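Local coordinates for peptidoglycan synthetase penicillin-binding protein 3 (Bifidobacterium adolescentis, PDB 4YE5) that probably acts as a membrane-anchored penicillin-binding transpeptidase that cross-links peptidoglycan strands in the cell wall, at residues A[185-190]-A[203-208]; A[28-33]-A[209-214]; A[346-351]-A[394-399]. All blocks are in the same frame, centred on the assembly; numbering follows the deposited sequence.

Contact 1 (A[185-190]-A[203-208]); sequences DGYQVY and MTESKD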
loop_
_atom_site.group_PDB
_atom_site.type_symbol
_atom_site.label_atom_id
_atom_site.label_comp_id
_atom_site.label_asym_id
_atom_site.label_seq_id
_atom_site.Cartn_x
_atom_site.Cartn_y
_atom_site.Cartn_z
ATOM N N ASP A 185 -21.966 8.822 9.551
ATOM C CA ASP A 185 -23.031 8.415 10.450
ATOM C C ASP A 185 -24.299 9.243 10.211
ATOM O O ASP A 185 -24.243 10.395 9.772
ATOM C CB ASP A 185 -22.572 8.577 11.901
ATOM C CG ASP A 185 -21.552 7.524 12.315
ATOM O OD1 ASP A 185 -21.178 6.700 11.465
ATOM O OD2 ASP A 185 -21.129 7.515 13.492
ATOM N N GLY A 186 -25.447 8.637 10.476
ATOM C CA GLY A 186 -26.697 9.382 10.493
ATOM C C GLY A 186 -27.181 9.477 11.920
ATOM O O GLY A 186 -26.432 9.139 12.847
ATOM N N TYR A 187 -28.427 9.924 12.115
ATOM C CA TYR A 187 -28.963 9.984 13.463
ATOM C C TYR A 187 -30.499 10.083 13.475
ATOM O O TYR A 187 -31.122 10.345 12.441
ATOM C CB TYR A 187 -28.356 11.171 14.214
ATOM C CG TYR A 187 -28.623 12.499 13.525
ATOM C CD1 TYR A 187 -29.849 13.140 13.658
ATOM C CD2 TYR A 187 -27.654 13.094 12.723
ATOM C CE1 TYR A 187 -30.103 14.342 13.025
ATOM C CE2 TYR A 187 -27.894 14.302 12.087
ATOM C CZ TYR A 187 -29.118 14.919 12.240
ATOM O OH TYR A 187 -29.364 16.112 11.607
ATOM N N GLN A 188 -31.084 9.860 14.648
ATOM C CA GLN A 188 -32.518 10.066 14.891
ATOM C C GLN A 188 -32.649 10.822 16.194
ATOM O O GLN A 188 -31.947 10.529 17.160
ATOM C CB GLN A 188 -33.257 8.733 15.034
ATOM C CG GLN A 188 -33.379 7.935 13.732
ATOM C CD GLN A 188 -33.703 6.472 13.979
ATOM O OE1 GLN A 188 -33.626 5.997 15.104
ATOM N NE2 GLN A 188 -34.048 5.753 12.922
ATOM N N VAL A 189 -33.561 11.785 16.237
ATOM C CA VAL A 189 -33.805 12.510 17.469
ATOM C C VAL A 189 -35.226 12.234 17.936
ATOM O O VAL A 189 -36.165 12.339 17.154
ATOM C CB VAL A 189 -33.585 14.013 17.260
ATOM C CG1 VAL A 189 -33.804 14.767 18.550
ATOM C CG2 VAL A 189 -32.171 14.260 16.722
ATOM N N TYR A 190 -35.385 11.856 19.200
ATOM C CA TYR A 190 -36.703 11.506 19.731
ATOM C C TYR A 190 -37.113 12.463 20.835
ATOM O O TYR A 190 -36.287 12.829 21.649
ATOM C CB TYR A 190 -36.664 10.094 20.307
ATOM C CG TYR A 190 -36.480 9.044 19.255
ATOM C CD1 TYR A 190 -37.580 8.518 18.581
ATOM C CD2 TYR A 190 -35.206 8.578 18.921
ATOM C CE1 TYR A 190 -37.414 7.559 17.597
ATOM C CE2 TYR A 190 -35.038 7.606 17.949
ATOM C CZ TYR A 190 -36.146 7.114 17.290
ATOM O OH TYR A 190 -35.980 6.170 16.317
HETATM N N MSE A 203 -40.365 10.728 16.879
HETATM C CA MSE A 203 -39.110 11.043 16.197
HETATM C C MSE A 203 -39.249 12.369 15.431
HETATM O O MSE A 203 -39.976 12.437 14.442
HETATM C CB MSE A 203 -38.727 9.915 15.240
HETATM C CG MSE A 203 -37.302 10.051 14.720
HETATM SE SE MSE A 203 -36.878 8.794 13.280
HETATM C CE MSE A 203 -37.779 7.194 13.897
ATOM N N THR A 204 -38.567 13.420 15.876
ATOM C CA THR A 204 -38.772 14.737 15.254
ATOM C C THR A 204 -37.780 15.089 14.163
ATOM O O THR A 204 -38.010 16.004 13.371
ATOM C CB THR A 204 -38.758 15.851 16.282
ATOM O OG1 THR A 204 -37.584 15.714 17.092
ATOM C CG2 THR A 204 -40.006 15.758 17.145
ATOM N N GLU A 205 -36.662 14.378 14.121
ATOM C CA GLU A 205 -35.770 14.526 12.985
ATOM C C GLU A 205 -34.903 13.298 12.808
ATOM O O GLU A 205 -34.662 12.529 13.752
ATOM C CB GLU A 205 -34.926 15.808 13.069
ATOM C CG GLU A 205 -34.071 15.948 14.309
ATOM C CD GLU A 205 -33.241 17.236 14.328
ATOM O OE1 GLU A 205 -33.494 18.086 15.213
ATOM O OE2 GLU A 205 -32.335 17.394 13.472
ATOM N N SER A 206 -34.471 13.093 11.575
ATOM C CA SER A 206 -33.555 12.019 11.304
ATOM C C SER A 206 -32.716 12.397 10.104
ATOM O O SER A 206 -33.115 13.226 9.282
ATOM C CB SER A 206 -34.291 10.698 11.063
ATOM O OG SER A 206 -34.932 10.685 9.801
ATOM N N LYS A 207 -31.543 11.787 10.035
ATOM C CA LYS A 207 -30.636 11.958 8.919
ATOM C C LYS A 207 -30.069 10.573 8.650
ATOM O O LYS A 207 -29.553 9.938 9.558
ATOM C CB LYS A 207 -29.519 12.930 9.298
ATOM C CG LYS A 207 -28.475 13.144 8.194
ATOM C CD LYS A 207 -27.384 14.069 8.678
ATOM C CE LYS A 207 -26.273 14.225 7.654
ATOM N NZ LYS A 207 -25.238 15.166 8.160
ATOM N N ASP A 208 -30.209 10.097 7.417
ATOM C CA ASP A 208 -29.727 8.773 7.038
ATOM C C ASP A 208 -28.215 8.694 7.088
ATOM O O ASP A 208 -27.528 9.660 6.755
ATOM C CB ASP A 208 -30.162 8.432 5.616
ATOM C CG ASP A 208 -31.654 8.279 5.490
ATOM O OD1 ASP A 208 -32.277 7.816 6.467
ATOM O OD2 ASP A 208 -32.195 8.620 4.418
HETATM O O HOH W 1 -25.176 10.883 7.071
#
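The carbonyl oxygen of Lys207 takes two donors from the neighbouring strand: a hydrogen bond from the backbone N of Tyr187, with 2.8 Å between Tyr187 N and Lys207 O, and a CA-H...O contact from Gly186, whose CA lies 3.1 Å from Lys207 O. Glycine, with no side chain, suits so close an approach. The strands form an antiparallel beta hairpin, and Tyr187 with Lys207 and Val189 with Glu205 are its hydrogen-bonded pairs. Beyond Val189 the ladder slips by one residue in a beta bulge: Thr204 N donates to Val189 O, while Tyr190 pairs with Met203. The Thr204 hydroxyl is hydrogen-bonded to Gln191, the next residue of the first strand.

On the face carrying Tyr187, Val189, Glu205 and Lys207, Tyr187 CG sits between its backbone N and carbonyl carbon (chi1 59°), and the ring beyond it comes nearer the other strand. Lys207 CB lies over one ring face, offset toward the rim, 3.7 Å from the centroid of the Tyr187 ring, in a CH-pi contact, and its extended chain brings CD against Tyr187 CE2. Beside it, Glu205 CG packs on Val189 CG2 at 3.5 Å, the two side chains pointing the same way; the methylene of a charged residue thus serves as an apolar surface.

The other face holds Gln188, Tyr190, Ser206 and Met203, the last present as selenomethionine. Met203 CG approaches the face of the Tyr190 ring, and its SE, placed obliquely to that ring in a Met-aromatic contact, also lies 3.6 Å from Gln188 CG. Along the same strand the phenol donates to the carboxamide, tying the two side chains together: Tyr190 OH stands 2.7 Å from Gln188 OE1, well above the plane of the amide carbonyl.

Contact 2 (A[28-33]-A[209-214]); sequences LKARRG and AVNGSD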
loop_
_atom_site.group_PDB
_atom_site.type_symbol
_atom_site.label_atom_id
_atom_site.label_comp_id
_atom_site.label_asym_id
_atom_site.label_seq_id
_atom_site.Cartn_x
_atom_site.Cartn_y
_atom_site.Cartn_z
ATOM N N LEU A 28 -26.985 6.525 13.951
ATOM C CA LEU A 28 -27.095 5.472 12.958
ATOM C C LEU A 28 -25.697 5.302 12.348
ATOM O O LEU A 28 -25.283 6.091 11.507
ATOM C CB LEU A 28 -28.098 5.868 11.890
ATOM C CG LEU A 28 -29.481 6.274 12.458
ATOM C CD1 LEU A 28 -30.388 6.687 11.323
ATOM C CD2 LEU A 28 -30.091 5.121 13.227
ATOM N N LYS A 29 -24.956 4.300 12.804
ATOM C CA LYS A 29 -23.562 4.176 12.373
ATOM C C LYS A 29 -23.448 3.706 10.923
ATOM O O LYS A 29 -24.081 2.731 10.536
ATOM C CB LYS A 29 -22.775 3.257 13.307
ATOM C CG LYS A 29 -21.374 2.980 12.766
ATOM C CD LYS A 29 -20.346 2.732 13.857
ATOM C CE LYS A 29 -18.937 2.767 13.267
ATOM N NZ LYS A 29 -17.962 3.192 14.313
ATOM N N ALA A 30 -22.661 4.423 10.117
ATOM C CA ALA A 30 -22.357 3.990 8.755
ATOM C C ALA A 30 -21.583 2.667 8.776
ATOM O O ALA A 30 -20.719 2.466 9.632
ATOM C CB ALA A 30 -21.533 5.068 8.016
ATOM N N ARG A 31 -21.895 1.771 7.839
ATOM C CA ARG A 31 -21.148 0.515 7.706
ATOM C C ARG A 31 -19.882 0.724 6.875
ATOM O O ARG A 31 -19.888 1.430 5.856
ATOM C CB ARG A 31 -22.013 -0.571 7.066
ATOM C CG ARG A 31 -23.358 -0.779 7.791
ATOM C CD ARG A 31 -24.292 -1.691 6.998
ATOM N NE ARG A 31 -23.670 -2.982 6.712
ATOM C CZ ARG A 31 -24.051 -3.800 5.734
ATOM N NH1 ARG A 31 -25.061 -3.461 4.938
ATOM N NH2 ARG A 31 -23.421 -4.956 5.547
ATOM N N ARG A 32 -18.796 0.110 7.316
ATOM C CA ARG A 32 -17.514 0.291 6.653
ATOM C C ARG A 32 -17.480 -0.363 5.271
ATOM O O ARG A 32 -17.949 -1.483 5.093
ATOM C CB ARG A 32 -16.396 -0.257 7.535
ATOM C CG ARG A 32 -15.001 0.173 7.074
ATOM C CD ARG A 32 -13.951 -0.201 8.104
ATOM N NE ARG A 32 -12.637 0.300 7.701
ATOM C CZ ARG A 32 -12.233 1.545 7.897
ATOM N NH1 ARG A 32 -13.050 2.429 8.484
ATOM N NH2 ARG A 32 -11.014 1.910 7.494
ATOM N N GLY A 33 -16.923 0.344 4.293
ATOM C CA GLY A 33 -16.765 -0.203 2.957
ATOM C C GLY A 33 -15.741 -1.323 2.864
ATOM O O GLY A 33 -14.990 -1.585 3.804
ATOM N N ALA A 209 -27.703 7.535 7.489
ATOM C CA ALA A 209 -26.276 7.247 7.339
ATOM C C ALA A 209 -25.941 7.137 5.863
ATOM O O ALA A 209 -26.783 6.740 5.058
ATOM C CB ALA A 209 -25.924 5.930 8.057
ATOM N N VAL A 210 -24.708 7.487 5.504
ATOM C CA VAL A 210 -24.182 7.166 4.187
ATOM C C VAL A 210 -23.082 6.143 4.448
ATOM O O VAL A 210 -22.102 6.441 5.130
ATOM C CB VAL A 210 -23.606 8.405 3.476
ATOM C CG1 VAL A 210 -22.975 8.008 2.142
ATOM C CG2 VAL A 210 -24.698 9.441 3.256
ATOM N N ASN A 211 -23.268 4.924 3.961
ATOM C CA ASN A 211 -22.336 3.852 4.291
ATOM C C ASN A 211 -21.029 4.098 3.556
ATOM O O ASN A 211 -21.005 4.861 2.592
ATOM C CB ASN A 211 -22.920 2.493 3.934
ATOM C CG ASN A 211 -24.032 2.100 4.866
ATOM O OD1 ASN A 211 -24.022 2.476 6.043
ATOM N ND2 ASN A 211 -24.997 1.343 4.355
ATOM N N GLY A 212 -19.944 3.497 4.027
ATOM C CA GLY A 212 -18.648 3.735 3.403
ATOM C C GLY A 212 -18.635 3.275 1.965
ATOM O O GLY A 212 -19.405 2.395 1.582
ATOM N N SER A 213 -17.751 3.855 1.163
ATOM C CA SER A 213 -17.570 3.396 -0.205
ATOM C C SER A 213 -16.538 2.263 -0.238
ATOM O O SER A 213 -15.782 2.092 0.713
ATOM C CB SER A 213 -17.132 4.556 -1.096
ATOM O OG SER A 213 -18.218 5.436 -1.334
ATOM N N ASP A 214 -16.532 1.477 -1.307
ATOM C CA ASP A 214 -15.562 0.391 -1.442
ATOM C C ASP A 214 -14.336 0.877 -2.208
ATOM O O ASP A 214 -14.441 1.732 -3.083
ATOM C CB ASP A 214 -16.167 -0.805 -2.168
ATOM C CG ASP A 214 -17.455 -1.305 -1.508
ATOM O OD1 ASP A 214 -17.529 -1.370 -0.259
ATOM O OD2 ASP A 214 -18.383 -1.649 -2.257
HETATM O O HOH W 2 -20.412 0.073 3.148
HETATM O O HOH W 3 -26.824 -0.894 5.308
#
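Arg31 lays the aliphatic start of its side chain against the carboxamide of Asn211, with Arg31 CG 3.8 Å from Asn211 OD1. The two side chains cross obliquely, their guanidinium and amide planes 78° apart. A water bridges their far ends, accepting from Arg31 NH1, in the plane of the guanidinium, and from Asn211 ND2; Arg31 NH1 also forms a salt bridge with Glu48.

Asn211 suits its place because its amide reaches the facing backbone. Its CG stands anti to its own carbonyl carbon (chi1 -72°), and OD1 accepts a nearly straight hydrogen bond, 2.9 Å from Arg31 N to Asn211 OD1. This donor lies above the carbonyl plane of the amide. One residue on, Gly212 N donates to Arg31 O at 2.8 Å, and a second water donates to both Arg31 O and Gly212 O.

Small residues keep the chains close. Ala209 CB rests 3.5 Å from Leu28 O, Ala30 CB meets Val210 O at 3.2 Å, and Gly33 CA directs a CA-H...O contact to Ser213 O. Asp214 OD1 lies beside Gly33 and is hydrogen-bonded to Lys34 N.

The segments run almost parallel, 6° apart, without forming regular strands: a paired, extended linker that carries the chain twice from the three-stranded antiparallel sheet to the mixed sheet in which strands 35-36 and 214-217 are parallel neighbours.

Contact 3 (A[346-351]-A[394-399]); sequences GMVIAG and TRNTVL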
loop_
_atom_site.group_PDB
_atom_site.type_symbol
_atom_site.label_atom_id
_atom_site.label_comp_id
_atom_site.label_asym_id
_atom_site.label_seq_id
_atom_site.Cartn_x
_atom_site.Cartn_y
_atom_site.Cartn_z
ATOM N N GLY A 346 34.984 4.678 -13.428
ATOM C CA GLY A 346 34.492 5.155 -14.711
ATOM C C GLY A 346 33.487 6.298 -14.595
ATOM O O GLY A 346 33.524 7.244 -15.383
HETATM N N MSE A 347 32.600 6.218 -13.609
HETATM C CA MSE A 347 31.587 7.252 -13.413
HETATM C C MSE A 347 32.232 8.573 -13.006
HETATM O O MSE A 347 31.838 9.642 -13.463
HETATM C CB MSE A 347 30.561 6.835 -12.353
HETATM C CG MSE A 347 29.614 5.712 -12.770
HETATM SE SE MSE A 347 28.546 6.175 -14.332
HETATM C CE MSE A 347 27.244 7.404 -13.559
ATOM N N VAL A 348 33.218 8.497 -12.125
ATOM C CA VAL A 348 33.958 9.696 -11.723
ATOM C C VAL A 348 34.664 10.344 -12.905
ATOM O O VAL A 348 34.604 11.561 -13.085
ATOM C CB VAL A 348 34.968 9.375 -10.614
ATOM C CG1 VAL A 348 35.977 10.527 -10.429
ATOM C CG2 VAL A 348 34.212 9.040 -9.324
ATOM N N ILE A 349 35.329 9.531 -13.715
ATOM C CA ILE A 349 35.986 10.049 -14.905
ATOM C C ILE A 349 34.973 10.633 -15.894
ATOM O O ILE A 349 35.126 11.767 -16.344
ATOM C CB ILE A 349 36.837 8.971 -15.604
ATOM C CG1 ILE A 349 37.974 8.535 -14.677
ATOM C CG2 ILE A 349 37.397 9.519 -16.931
ATOM C CD1 ILE A 349 38.827 7.407 -15.206
ATOM N N ALA A 350 33.932 9.867 -16.213
ATOM C CA ALA A 350 32.920 10.315 -17.169
ATOM C C ALA A 350 32.206 11.586 -16.712
ATOM O O ALA A 350 31.855 12.429 -17.525
ATOM C CB ALA A 350 31.890 9.204 -17.426
ATOM N N GLY A 351 31.986 11.716 -15.409
ATOM C CA GLY A 351 31.174 12.802 -14.891
ATOM C C GLY A 351 31.945 14.083 -14.650
ATOM O O GLY A 351 31.407 15.030 -14.075
ATOM N N THR A 394 31.445 13.498 -1.474
ATOM C CA THR A 394 30.051 13.120 -1.689
ATOM C C THR A 394 29.517 13.635 -3.024
ATOM O O THR A 394 28.583 13.067 -3.565
ATOM C CB THR A 394 29.132 13.592 -0.543
ATOM O OG1 THR A 394 29.124 15.027 -0.491
ATOM C CG2 THR A 394 29.618 13.032 0.805
ATOM N N ARG A 395 30.113 14.703 -3.560
ATOM C CA ARG A 395 29.706 15.192 -4.882
ATOM C C ARG A 395 29.991 14.123 -5.938
ATOM O O ARG A 395 29.364 14.107 -6.996
ATOM C CB ARG A 395 30.419 16.507 -5.245
ATOM C CG ARG A 395 31.892 16.333 -5.597
ATOM C CD ARG A 395 32.536 17.634 -6.063
ATOM N NE ARG A 395 31.902 18.192 -7.259
ATOM C CZ ARG A 395 32.304 17.959 -8.505
ATOM N NH1 ARG A 395 31.666 18.520 -9.528
ATOM N NH2 ARG A 395 33.346 17.169 -8.733
ATOM N N ASN A 396 30.927 13.223 -5.638
ATOM C CA ASN A 396 31.267 12.125 -6.551
ATOM C C ASN A 396 30.558 10.804 -6.266
ATOM O O ASN A 396 30.093 10.115 -7.188
ATOM C CB ASN A 396 32.786 11.927 -6.584
ATOM C CG ASN A 396 33.470 12.936 -7.472
ATOM O OD1 ASN A 396 33.055 13.142 -8.616
ATOM N ND2 ASN A 396 34.508 13.597 -6.950
ATOM N N THR A 397 30.453 10.445 -4.990
ATOM C CA THR A 397 29.741 9.218 -4.609
ATOM C C THR A 397 28.269 9.268 -5.035
ATOM O O THR A 397 27.643 8.232 -5.271
ATOM C CB THR A 397 29.817 8.945 -3.086
ATOM O OG1 THR A 397 29.182 10.010 -2.377
ATOM C CG2 THR A 397 31.280 8.832 -2.615
ATOM N N VAL A 398 27.716 10.470 -5.157
ATOM C CA VAL A 398 26.323 10.604 -5.592
ATOM C C VAL A 398 26.147 10.048 -7.019
ATOM O O VAL A 398 25.048 9.646 -7.408
ATOM C CB VAL A 398 25.841 12.078 -5.506
ATOM C CG1 VAL A 398 26.217 12.852 -6.755
ATOM C CG2 VAL A 398 24.339 12.139 -5.287
ATOM N N LEU A 399 27.239 10.010 -7.785
ATOM C CA LEU A 399 27.211 9.468 -9.147
ATOM C C LEU A 399 26.963 7.974 -9.143
ATOM O O LEU A 399 26.441 7.430 -10.114
ATOM C CB LEU A 399 28.535 9.727 -9.879
ATOM C CG LEU A 399 28.957 11.177 -10.119
ATOM C CD1 LEU A 399 30.303 11.202 -10.853
ATOM C CD2 LEU A 399 27.872 11.948 -10.904
HETATM O O HOH W 4 33.588 13.834 -11.447
#
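The C-terminal part of helix 344-350 faces the short helix that begins at residue 394, the closest CA pair being Val348 and Asn396, 6.3 Å from CA to CA. Gly351, the first residue to leave helical geometry, still closes a turn with its N bonded to Met347 O. No direct hydrogen bond joins the segments, so the contact depends on apolar packing and one water.

Leu399 makes the largest single contribution to the packing. Its CG lies anti to its own carbonyl carbon (chi1 -62°), and the branch beyond sends CD1 onto the helix backbone, 3.4 Å from Met347 O. The same methyl lies 4.0 Å from Val348 CA and also approaches Gly351 CA, where the absence of a side chain allows a leucine branch to settle against the helix end. Met347, present as selenomethionine, folds back at chi2 and chi3, and its CE reaches Leu399 O at 3.5 Å. A flexible, unbranched chain suits this bend.

Val348 CG2 also touches Asn396 CB at 4.2 Å, an apolar contact. A water links the polar groups, donating to Val348 O and to Asn396 OD1, and so serves a carbonyl near the end of the helix. Asn396 is further fixed by Arg359, which donates to OD1, and by Tyr322, whose OH is hydrogen-bonded to ND2; Arg359 also lies against Leu399.

Met347 packs in turn on Lys290, Ala293, Met294 and Met297 of helix 290-299. That lysine belongs, with Ser287, to a probable SxxK motif, and helix 344-350 starts in an SSN sequence consistent with the family's SxN motif. This buried packing thus adjoins the probable active site of a penicillin-binding transpeptidase domain.

How the contacts relate
Contacts 1 and 2 adjoin, their centres about 16 Å apart. Contact 2 pairs segments distant along the chain, and the hairpin of contact 1 falls in the sequence between them. Strand 186-191 is the middle strand of the three-stranded sheet; where it begins, the chains leaving outer strands 23-28 and 202-207 come together as contact 2. Gly186 N with Leu28 O and Asp185 OD1 with Ala30 N, both probable hydrogen bonds, join the two contacts. Contact 3 comes later in sequence, in the transpeptidase domain, its centre about 68 Å from contact 1 and 55 Å from contact 2. The chain is thus elongated, with the N-terminal sheet far from the probable catalytic domain.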